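Local structure of putative glycoside hydrolase (Parabacteroides distasonis ATCC 8503, 3GYC) at residues Trp115-Leu125 with Gly164-Ala172; Thr284-Arg295 with Leu329-Trp340. The protein is a putative glycoside hydrolase with a cellulase-like TIM-barrel fold, and so probably cleaves glycosidic bonds in carbohydrate substrates. All coordinates share one frame; numbering follows the deposited sequence.

Interaction 1. Residues Trp115-Leu125 with Gly164-Ala172; sequences WYRLDVDEVCL and GDSWAPFFA. With EDO (1,2-ethanediol), chain F.
W115 turns the edge of its indole onto one face of W167. The two indoles make a T-shaped pair with planes at 85°, the centroids of the five-membered ring of W115 and the six-membered ring of W167 lying 4.8 Å apart. The touching atom is CD1 of W115, 3.6 Å from CE3 of W167. CB of S166 lies over the opposite face of W167, so this indole is sandwiched.

The edge of F170 meets the face of Y116 in a second edge-to-face pair, with planes at 73° and CE2 of F170 3.8 Å from CG of Y116. A chi1 of 46° sets the F170 ring between Y116 and the chain at C124, where its CD2 is 3.4 Å from O of C124. Y116 OH is hydrogen-bonded to the carbonyl of L158 and to W137. At the solvent-exposed end, CD2 of L125 packs on the ring of P169, the first residue of helix 169-172.

No direct hydrogen bond joins the two segments. A water donates to O of Y116 and, weakly, to O of W167. A 1,2-ethanediol, probably from the crystallisation liquor, sits beside the edge of W167. Its O1 donates to O of W115 at 2.7 Å. Its O2 accepts from N of L118 at 2.7 Å, nearly straight, and from NH1 of R117, in the guanidinium plane. R117 also forms a salt bridge with E28. Were W167 cut back to an alanine, the indole edge of W115 would probably lose its facing ring, and a gap would be likely beside the diol.

These loops follow barrel strands 109-113 and 153-157. Their contact rests on aromatic and apolar packing, while a diol held by a carbonyl, an amide and an arginine is consistent with a spot suited to hydroxyl groups.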
loop_
_atom_site.group_PDB
_atom_site.type_symbol
_atom_site.label_atom_id
_atom_site.label_comp_id
_atom_site.label_asym_id
_atom_site.label_seq_id
_atom_site.Cartn_x
_atom_site.Cartn_y
_atom_site.Cartn_z
ATOM N N TRP A 115 -1.675 6.043 6.827
ATOM C CA TRP A 115 -0.340 6.310 7.335
ATOM C C TRP A 115 -0.443 7.239 8.569
ATOM O O TRP A 115 0.572 7.663 9.113
ATOM C CB TRP A 115 0.530 6.942 6.249
ATOM C CG TRP A 115 0.941 6.024 5.167
ATOM C CD1 TRP A 115 2.195 5.525 4.943
ATOM C CD2 TRP A 115 0.104 5.508 4.087
ATOM N NE1 TRP A 115 2.178 4.755 3.774
ATOM C CE2 TRP A 115 0.919 4.709 3.266
ATOM C CE3 TRP A 115 -1.252 5.646 3.757
ATOM C CZ2 TRP A 115 0.423 4.029 2.132
ATOM C CZ3 TRP A 115 -1.733 4.998 2.649
ATOM C CH2 TRP A 115 -0.897 4.174 1.857
ATOM N N TYR A 116 -1.675 7.556 8.994
ATOM C CA TYR A 116 -1.942 8.392 10.169
ATOM C C TYR A 116 -1.061 9.662 10.190
ATOM O O TYR A 116 -0.245 9.879 11.108
ATOM C CB TYR A 116 -1.783 7.527 11.420
ATOM C CG TYR A 116 -2.803 6.437 11.423
ATOM C CD1 TYR A 116 -4.101 6.688 11.895
ATOM C CD2 TYR A 116 -2.505 5.162 10.957
ATOM C CE1 TYR A 116 -5.075 5.704 11.878
ATOM C CE2 TYR A 116 -3.478 4.168 10.922
ATOM C CZ TYR A 116 -4.763 4.445 11.383
ATOM O OH TYR A 116 -5.756 3.489 11.372
ATOM N N ARG A 117 -1.227 10.461 9.143
ATOM C CA ARG A 117 -0.463 11.674 8.932
ATOM C C ARG A 117 -0.594 12.547 10.157
ATOM O O ARG A 117 -1.681 12.690 10.699
ATOM C CB ARG A 117 -0.937 12.400 7.685
ATOM C CG ARG A 117 -0.628 11.625 6.403
ATOM C CD ARG A 117 0.850 11.784 5.972
ATOM N NE ARG A 117 1.059 13.127 5.415
ATOM C CZ ARG A 117 1.732 14.111 6.004
ATOM N NH1 ARG A 117 2.323 13.947 7.191
ATOM N NH2 ARG A 117 1.817 15.277 5.404
ATOM N N LEU A 118 0.528 13.067 10.613
ATOM C CA LEU A 118 0.536 13.934 11.796
ATOM C C LEU A 118 0.136 15.355 11.475
ATOM O O LEU A 118 0.832 16.065 10.725
ATOM C CB LEU A 118 1.895 13.973 12.473
ATOM C CG LEU A 118 2.414 12.693 13.116
ATOM C CD1 LEU A 118 3.851 12.923 13.593
ATOM C CD2 LEU A 118 1.493 12.223 14.269
ATOM N N ASP A 119 -0.983 15.775 12.055
ATOM C CA ASP A 119 -1.412 17.150 11.972
ATOM C C ASP A 119 -0.693 17.844 13.137
ATOM O O ASP A 119 -0.144 17.180 14.016
ATOM C CB ASP A 119 -2.909 17.304 12.125
ATOM C CG ASP A 119 -3.415 16.859 13.520
ATOM O OD1 ASP A 119 -3.298 15.646 13.825
ATOM O OD2 ASP A 119 -3.880 17.740 14.302
ATOM N N VAL A 120 -0.735 19.165 13.184
ATOM C CA VAL A 120 -0.030 19.882 14.240
ATOM C C VAL A 120 -0.524 19.512 15.673
ATOM O O VAL A 120 0.222 19.613 16.626
ATOM C CB VAL A 120 -0.031 21.392 13.974
ATOM C CG1 VAL A 120 0.777 21.656 12.682
ATOM C CG2 VAL A 120 -1.460 21.924 13.841
ATOM N N ASP A 121 -1.754 19.055 15.806
ATOM C CA ASP A 121 -2.264 18.626 17.108
ATOM C C ASP A 121 -2.149 17.116 17.329
ATOM O O ASP A 121 -2.625 16.597 18.334
ATOM C CB ASP A 121 -3.701 19.069 17.239
ATOM C CG ASP A 121 -3.839 20.560 17.127
ATOM O OD1 ASP A 121 -3.078 21.287 17.788
ATOM O OD2 ASP A 121 -4.730 21.014 16.390
ATOM N N GLU A 122 -1.533 16.424 16.389
ATOM C CA GLU A 122 -1.268 15.004 16.474
ATOM C C GLU A 122 -2.472 14.225 17.003
ATOM O O GLU A 122 -2.353 13.468 17.967
ATOM C CB GLU A 122 -0.028 14.775 17.356
ATOM C CG GLU A 122 1.206 15.456 16.785
ATOM C CD GLU A 122 2.508 15.022 17.429
ATOM O OE1 GLU A 122 2.502 14.531 18.584
ATOM O OE2 GLU A 122 3.566 15.209 16.766
ATOM N N VAL A 123 -3.610 14.367 16.326
ATOM C CA VAL A 123 -4.838 13.729 16.817
ATOM C C VAL A 123 -4.818 12.179 16.815
ATOM O O VAL A 123 -5.507 11.540 17.631
ATOM C CB VAL A 123 -6.133 14.300 16.157
ATOM C CG1 VAL A 123 -6.233 15.806 16.411
ATOM C CG2 VAL A 123 -6.243 13.946 14.699
ATOM N N CYS A 124 -3.960 11.581 16.002
ATOM C CA CYS A 124 -3.911 10.122 15.957
ATOM C C CYS A 124 -3.415 9.474 17.237
ATOM O O CYS A 124 -3.705 8.317 17.460
ATOM C CB CYS A 124 -3.054 9.614 14.798
ATOM S SG CYS A 124 -1.330 10.069 14.984
ATOM N N LEU A 125 -2.678 10.211 18.071
ATOM C CA LEU A 125 -2.140 9.661 19.315
ATOM C C LEU A 125 -3.257 9.272 20.311
ATOM O O LEU A 125 -3.028 8.498 21.229
ATOM C CB LEU A 125 -1.140 10.640 19.961
ATOM C CG LEU A 125 0.079 11.006 19.100
ATOM C CD1 LEU A 125 0.919 12.074 19.765
ATOM C CD2 LEU A 125 0.922 9.770 18.734
ATOM N N GLY A 164 4.767 -0.508 12.572
ATOM C CA GLY A 164 5.847 0.501 12.573
ATOM C C GLY A 164 5.484 1.799 13.293
ATOM O O GLY A 164 4.421 2.385 13.043
ATOM N N ASP A 165 6.365 2.283 14.161
ATOM C CA ASP A 165 6.058 3.509 14.918
ATOM C C ASP A 165 5.886 4.792 14.084
ATOM O O ASP A 165 5.313 5.758 14.573
ATOM C CB ASP A 165 7.023 3.729 16.092
ATOM C CG ASP A 165 8.476 3.807 15.676
ATOM O OD1 ASP A 165 8.770 3.937 14.470
ATOM O OD2 ASP A 165 9.341 3.739 16.589
ATOM N N SER A 166 6.383 4.821 12.852
ATOM C CA SER A 166 6.154 5.977 11.982
ATOM C C SER A 166 4.675 6.131 11.686
ATOM O O SER A 166 4.189 7.246 11.526
ATOM C CB SER A 166 6.836 5.818 10.616
ATOM O OG SER A 166 8.236 5.716 10.752
ATOM N N TRP A 167 3.972 5.009 11.580
ATOM C CA TRP A 167 2.556 5.050 11.196
ATOM C C TRP A 167 1.622 4.793 12.380
ATOM O O TRP A 167 0.517 5.343 12.421
ATOM C CB TRP A 167 2.282 4.043 10.061
ATOM C CG TRP A 167 3.435 3.963 9.113
ATOM C CD1 TRP A 167 4.211 2.889 8.891
ATOM C CD2 TRP A 167 3.998 5.037 8.339
ATOM N NE1 TRP A 167 5.205 3.191 8.000
ATOM C CE2 TRP A 167 5.108 4.513 7.656
ATOM C CE3 TRP A 167 3.657 6.388 8.143
ATOM C CZ2 TRP A 167 5.886 5.284 6.796
ATOM C CZ3 TRP A 167 4.445 7.156 7.291
ATOM C CH2 TRP A 167 5.535 6.594 6.624
ATOM N N ALA A 168 2.070 3.982 13.341
ATOM C CA ALA A 168 1.249 3.618 14.510
ATOM C C ALA A 168 1.953 4.004 15.825
ATOM O O ALA A 168 2.315 3.129 16.635
ATOM C CB ALA A 168 0.926 2.131 14.481
ATOM N N PRO A 169 2.165 5.316 16.042
ATOM C CA PRO A 169 2.774 5.765 17.307
ATOM C C PRO A 169 1.846 5.574 18.513
ATOM O O PRO A 169 2.310 5.514 19.672
ATOM C CB PRO A 169 3.024 7.255 17.046
ATOM C CG PRO A 169 2.090 7.635 16.002
ATOM C CD PRO A 169 1.919 6.446 15.132
ATOM N N PHE A 170 0.546 5.540 18.245
ATOM C CA PHE A 170 -0.467 5.280 19.263
ATOM C C PHE A 170 -0.364 3.851 19.799
ATOM O O PHE A 170 -0.888 3.546 20.843
ATOM C CB PHE A 170 -1.883 5.527 18.709
ATOM C CG PHE A 170 -2.137 4.921 17.336
ATOM C CD1 PHE A 170 -2.552 3.610 17.201
ATOM C CD2 PHE A 170 -1.963 5.686 16.198
ATOM C CE1 PHE A 170 -2.783 3.064 15.969
ATOM C CE2 PHE A 170 -2.201 5.158 14.965
ATOM C CZ PHE A 170 -2.618 3.836 14.845
ATOM N N PHE A 171 0.268 2.959 19.051
ATOM C CA PHE A 171 0.451 1.589 19.492
ATOM C C PHE A 171 1.851 1.460 20.067
ATOM O O PHE A 171 2.030 0.928 21.151
ATOM C CB PHE A 171 0.263 0.622 18.320
ATOM C CG PHE A 171 0.565 -0.789 18.659
ATOM C CD1 PHE A 171 -0.390 -1.574 19.278
ATOM C CD2 PHE A 171 1.804 -1.340 18.376
ATOM C CE1 PHE A 171 -0.121 -2.880 19.621
ATOM C CE2 PHE A 171 2.088 -2.650 18.708
ATOM C CZ PHE A 171 1.124 -3.422 19.336
ATOM N N ALA A 172 2.835 1.957 19.321
ATOM C CA ALA A 172 4.245 1.879 19.708
ATOM C C ALA A 172 4.522 2.540 21.057
ATOM O O ALA A 172 5.397 2.086 21.814
ATOM C CB ALA A 172 5.112 2.490 18.604
HETATM C C1 EDO F . 2.890 9.711 9.671
HETATM O O1 EDO F . 2.308 9.608 8.351
HETATM C C2 EDO F . 3.601 11.067 9.906
HETATM O O2 EDO F . 2.839 12.212 9.452
HETATM O O HOH W 1 1.236 8.746 12.802
#

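Interaction 2. Residues Thr284-Arg295 with Leu329-Trp340; sequences TDKIELMASVAR and LGTITAARTGMW
Two outer helices of the TIM barrel pack side by side here, and the second leads into barrel strand 340-343. Helices 284-295 and 329-337 run in roughly the same direction, crossing at -24° with axes 9.6 Å apart.

I287 is central. Its CG2 branch, anti to the backbone N, lies 3.7 Å from CA of A334 and also meets CH2 of W340. Its other branch carries CD1 to the backbone of G330, near O and CA. T284 points its methyl CG2 between L329 and T333.

W340 brings the far end of its indole against the first helix, with CH2 3.6 Å from O of I287, near the ring plane. CB of A334 lies over one face of this ring. NE1 of W340 is hydrogen-bonded to T303, on the neighbouring strand 301-303.

Selenomethionine M339 is bent at chi2 and chi3 and touches three residues of the first helix. Its CG meets O of A291, its SE is 3.7 Å from CB of R295, and its CE reaches A294. The guanidinium of R295 has CG of M339 over one face, while its NE is in a salt bridge with D376.

E288 holds its two oxygens near the methyls of T333 and T337. A water donates to E288 OE2 and to O of T333, bridging the helices.

T337 forms an ST turn leading to G338 and M339. Its OG1 donates to O of A334 at 2.8 Å and accepts from N of M339 at 3.2 Å, with an N-H...O angle of 170°.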
loop_
_atom_site.group_PDB
_atom_site.type_symbol
_atom_site.label_atom_id
_atom_site.label_comp_id
_atom_site.label_asym_id
_atom_site.label_seq_id
_atom_site.Cartn_x
_atom_site.Cartn_y
_atom_site.Cartn_z
ATOM N N THR A 284 12.251 -13.022 -6.815
ATOM C CA THR A 284 11.320 -14.077 -7.220
ATOM C C THR A 284 11.201 -15.201 -6.165
ATOM O O THR A 284 10.147 -15.800 -6.018
ATOM C CB THR A 284 11.659 -14.625 -8.620
ATOM O OG1 THR A 284 12.988 -15.169 -8.618
ATOM C CG2 THR A 284 11.546 -13.505 -9.653
ATOM N N ASP A 285 12.263 -15.453 -5.406
ATOM C CA ASP A 285 12.214 -16.436 -4.333
ATOM C C ASP A 285 11.286 -16.010 -3.205
ATOM O O ASP A 285 10.538 -16.820 -2.652
ATOM C CB ASP A 285 13.624 -16.740 -3.807
ATOM C CG ASP A 285 14.382 -17.705 -4.711
ATOM O OD1 ASP A 285 13.773 -18.233 -5.681
ATOM O OD2 ASP A 285 15.583 -17.958 -4.443
ATOM N N LYS A 286 11.319 -14.735 -2.864
ATOM C CA LYS A 286 10.407 -14.204 -1.853
ATOM C C LYS A 286 8.937 -14.244 -2.329
ATOM O O LYS A 286 8.030 -14.610 -1.562
ATOM C CB LYS A 286 10.784 -12.754 -1.509
ATOM C CG LYS A 286 9.899 -12.104 -0.452
ATOM C CD LYS A 286 9.695 -12.914 0.800
ATOM C CE LYS A 286 10.962 -13.188 1.527
ATOM N NZ LYS A 286 11.619 -11.900 1.964
ATOM N N ILE A 287 8.712 -13.857 -3.584
ATOM C CA ILE A 287 7.372 -13.856 -4.159
ATOM C C ILE A 287 6.774 -15.262 -4.161
ATOM O O ILE A 287 5.615 -15.441 -3.836
ATOM C CB ILE A 287 7.360 -13.295 -5.596
ATOM C CG1 ILE A 287 7.707 -11.793 -5.605
ATOM C CG2 ILE A 287 6.013 -13.504 -6.249
ATOM C CD1 ILE A 287 8.010 -11.259 -6.981
ATOM N N GLU A 288 7.562 -16.242 -4.558
ATOM C CA GLU A 288 7.099 -17.634 -4.587
ATOM C C GLU A 288 6.819 -18.124 -3.169
ATOM O O GLU A 288 5.809 -18.782 -2.926
ATOM C CB GLU A 288 8.127 -18.531 -5.265
ATOM C CG GLU A 288 8.407 -18.232 -6.753
ATOM C CD GLU A 288 7.202 -18.460 -7.703
ATOM O OE1 GLU A 288 6.147 -19.027 -7.294
ATOM O OE2 GLU A 288 7.329 -18.075 -8.890
ATOM N N LEU A 289 7.713 -17.790 -2.233
ATOM C CA LEU A 289 7.543 -18.148 -0.818
ATOM C C LEU A 289 6.239 -17.545 -0.268
ATOM O O LEU A 289 5.429 -18.250 0.369
ATOM C CB LEU A 289 8.754 -17.697 0.009
ATOM C CG LEU A 289 8.723 -18.001 1.517
ATOM C CD1 LEU A 289 8.548 -19.498 1.853
ATOM C CD2 LEU A 289 9.968 -17.437 2.172
HETATM N N MSE A 290 6.017 -16.257 -0.537
HETATM C CA MSE A 290 4.775 -15.599 -0.084
HETATM C C MSE A 290 3.547 -16.317 -0.640
HETATM O O MSE A 290 2.609 -16.596 0.090
HETATM C CB MSE A 290 4.771 -14.124 -0.488
HETATM C CG MSE A 290 3.533 -13.311 -0.068
HETATM SE SE MSE A 290 3.391 -12.965 1.846
HETATM C CE MSE A 290 2.358 -14.500 2.466
ATOM N N ALA A 291 3.544 -16.610 -1.938
ATOM C CA ALA A 291 2.416 -17.300 -2.554
ATOM C C ALA A 291 2.162 -18.642 -1.854
ATOM O O ALA A 291 1.009 -19.021 -1.642
ATOM C CB ALA A 291 2.653 -17.496 -4.061
ATOM N N SER A 292 3.235 -19.341 -1.460
ATOM C CA SER A 292 3.111 -20.637 -0.800
ATOM C C SER A 292 2.423 -20.574 0.528
ATOM O O SER A 292 1.664 -21.465 0.890
ATOM C CB SER A 292 4.494 -21.244 -0.536
ATOM O OG SER A 292 4.913 -21.953 -1.667
ATOM N N VAL A 293 2.799 -19.566 1.290
ATOM C CA VAL A 293 2.262 -19.346 2.610
ATOM C C VAL A 293 0.790 -18.972 2.467
ATOM O O VAL A 293 -0.074 -19.462 3.211
ATOM C CB VAL A 293 3.063 -18.222 3.327
ATOM C CG1 VAL A 293 2.322 -17.749 4.571
ATOM C CG2 VAL A 293 4.487 -18.709 3.655
ATOM N N ALA A 294 0.500 -18.127 1.487
ATOM C CA ALA A 294 -0.882 -17.704 1.259
ATOM C C ALA A 294 -1.758 -18.871 0.827
ATOM O O ALA A 294 -2.947 -18.948 1.199
ATOM C CB ALA A 294 -0.944 -16.581 0.233
ATOM N N ARG A 295 -1.195 -19.754 0.009
ATOM C CA ARG A 295 -1.959 -20.897 -0.483
ATOM C C ARG A 295 -2.275 -21.875 0.659
ATOM O O ARG A 295 -3.384 -22.401 0.728
ATOM C CB ARG A 295 -1.251 -21.582 -1.651
ATOM C CG ARG A 295 -2.033 -22.791 -2.214
ATOM C CD ARG A 295 -1.322 -23.504 -3.353
ATOM N NE ARG A 295 -1.267 -22.659 -4.545
ATOM C CZ ARG A 295 -0.194 -21.998 -4.965
ATOM N NH1 ARG A 295 0.970 -22.112 -4.341
ATOM N NH2 ARG A 295 -0.281 -21.242 -6.044
ATOM N N LEU A 329 9.482 -7.909 -13.782
ATOM C CA LEU A 329 9.735 -9.270 -13.331
ATOM C C LEU A 329 8.864 -9.618 -12.125
ATOM O O LEU A 329 8.194 -10.664 -12.104
ATOM C CB LEU A 329 11.211 -9.475 -13.003
ATOM C CG LEU A 329 11.572 -10.833 -12.423
ATOM C CD1 LEU A 329 11.302 -11.933 -13.442
ATOM C CD2 LEU A 329 13.033 -10.872 -11.981
ATOM N N GLY A 330 8.861 -8.726 -11.135
ATOM C CA GLY A 330 8.069 -8.908 -9.925
ATOM C C GLY A 330 6.606 -9.109 -10.254
ATOM O O GLY A 330 5.976 -10.070 -9.770
ATOM N N THR A 331 6.074 -8.218 -11.097
ATOM C CA THR A 331 4.661 -8.250 -11.471
ATOM C C THR A 331 4.248 -9.569 -12.116
ATOM O O THR A 331 3.313 -10.211 -11.651
ATOM C CB THR A 331 4.302 -7.111 -12.435
ATOM O OG1 THR A 331 4.649 -5.854 -11.848
ATOM C CG2 THR A 331 2.825 -7.128 -12.736
ATOM N N ILE A 332 4.973 -9.949 -13.175
ATOM C CA ILE A 332 4.712 -11.175 -13.923
ATOM C C ILE A 332 4.859 -12.424 -13.042
ATOM O O ILE A 332 4.071 -13.362 -13.163
ATOM C CB ILE A 332 5.617 -11.240 -15.204
ATOM C CG1 ILE A 332 5.157 -10.162 -16.217
ATOM C CG2 ILE A 332 5.551 -12.602 -15.843
ATOM C CD1 ILE A 332 6.146 -9.974 -17.395
ATOM N N THR A 333 5.843 -12.427 -12.146
ATOM C CA THR A 333 6.077 -13.554 -11.222
ATOM C C THR A 333 4.916 -13.719 -10.240
ATOM O O THR A 333 4.380 -14.840 -10.049
ATOM C CB THR A 333 7.413 -13.377 -10.412
ATOM O OG1 THR A 333 8.517 -13.183 -11.309
ATOM C CG2 THR A 333 7.693 -14.590 -9.522
ATOM N N ALA A 334 4.501 -12.596 -9.650
ATOM C CA ALA A 334 3.378 -12.608 -8.698
ATOM C C ALA A 334 2.076 -13.042 -9.393
ATOM O O ALA A 334 1.356 -13.919 -8.904
ATOM C CB ALA A 334 3.195 -11.269 -8.063
ATOM N N ALA A 335 1.799 -12.435 -10.536
ATOM C CA ALA A 335 0.579 -12.701 -11.267
ATOM C C ALA A 335 0.452 -14.187 -11.647
ATOM O O ALA A 335 -0.630 -14.761 -11.597
ATOM C CB ALA A 335 0.497 -11.822 -12.516
ATOM N N ARG A 336 1.562 -14.824 -11.971
ATOM C CA ARG A 336 1.516 -16.192 -12.428
ATOM C C ARG A 336 1.191 -17.208 -11.309
ATOM O O ARG A 336 0.690 -18.285 -11.585
ATOM C CB ARG A 336 2.829 -16.525 -13.152
ATOM C CG ARG A 336 2.719 -17.714 -14.043
ATOM C CD ARG A 336 3.994 -18.013 -14.823
ATOM N NE ARG A 336 4.230 -17.171 -16.002
ATOM C CZ ARG A 336 5.202 -16.280 -16.102
ATOM N NH1 ARG A 336 6.024 -16.104 -15.093
ATOM N NH2 ARG A 336 5.368 -15.593 -17.220
ATOM N N THR A 337 1.450 -16.868 -10.051
ATOM C CA THR A 337 1.174 -17.797 -8.936
ATOM C C THR A 337 -0.298 -18.097 -8.661
ATOM O O THR A 337 -0.611 -19.120 -8.072
ATOM C CB THR A 337 1.708 -17.273 -7.605
ATOM O OG1 THR A 337 0.926 -16.138 -7.206
ATOM C CG2 THR A 337 3.207 -16.940 -7.733
ATOM N N GLY A 338 -1.181 -17.189 -9.054
ATOM C CA GLY A 338 -2.620 -17.343 -8.817
ATOM C C GLY A 338 -3.092 -16.908 -7.438
ATOM O O GLY A 338 -4.285 -16.926 -7.158
HETATM N N MSE A 339 -2.172 -16.506 -6.564
HETATM C CA MSE A 339 -2.560 -16.098 -5.210
HETATM C C MSE A 339 -2.866 -14.615 -5.066
HETATM O O MSE A 339 -3.427 -14.220 -4.054
HETATM C CB MSE A 339 -1.485 -16.521 -4.215
HETATM C CG MSE A 339 -1.296 -18.043 -4.154
HETATM SE SE MSE A 339 -2.839 -19.065 -3.781
HETATM C CE MSE A 339 -3.597 -17.896 -2.401
ATOM N N TRP A 340 -2.501 -13.791 -6.042
ATOM C CA TRP A 340 -2.739 -12.359 -5.922
ATOM C C TRP A 340 -4.058 -11.933 -6.559
ATOM O O TRP A 340 -4.348 -12.306 -7.678
ATOM C CB TRP A 340 -1.575 -11.567 -6.532
ATOM C CG TRP A 340 -0.440 -11.207 -5.581
ATOM C CD1 TRP A 340 -0.295 -10.021 -4.963
ATOM C CD2 TRP A 340 0.700 -11.994 -5.213
ATOM N NE1 TRP A 340 0.820 -10.008 -4.197
ATOM C CE2 TRP A 340 1.468 -11.207 -4.334
ATOM C CE3 TRP A 340 1.144 -13.290 -5.524
ATOM C CZ2 TRP A 340 2.641 -11.655 -3.764
ATOM C CZ3 TRP A 340 2.324 -13.733 -4.964
ATOM C CH2 TRP A 340 3.056 -12.926 -4.082
HETATM O O HOH W 2 5.562 -17.205 -10.620
#

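Interactions 1 and 2 lie on opposite sides of the chain's centre. Their centres are about 32 Å apart and their nearest atoms about 15 Å apart, so they do not touch. Interaction 1 joins loops that follow strands 109-113 and 153-157, at the C-terminal end of the barrel strands, where TIM-barrel glycoside hydrolases carry their active sites. The bound diol belongs to this side. Interaction 2 lies in the outer helical layer, where residues 329-340 pass from a helix into the strand that neighbours strand 17-23. W115 touches M21 and D23 of that same strand 17-23. One contact thus lies on the loop side of the barrel, the other in its outer helices.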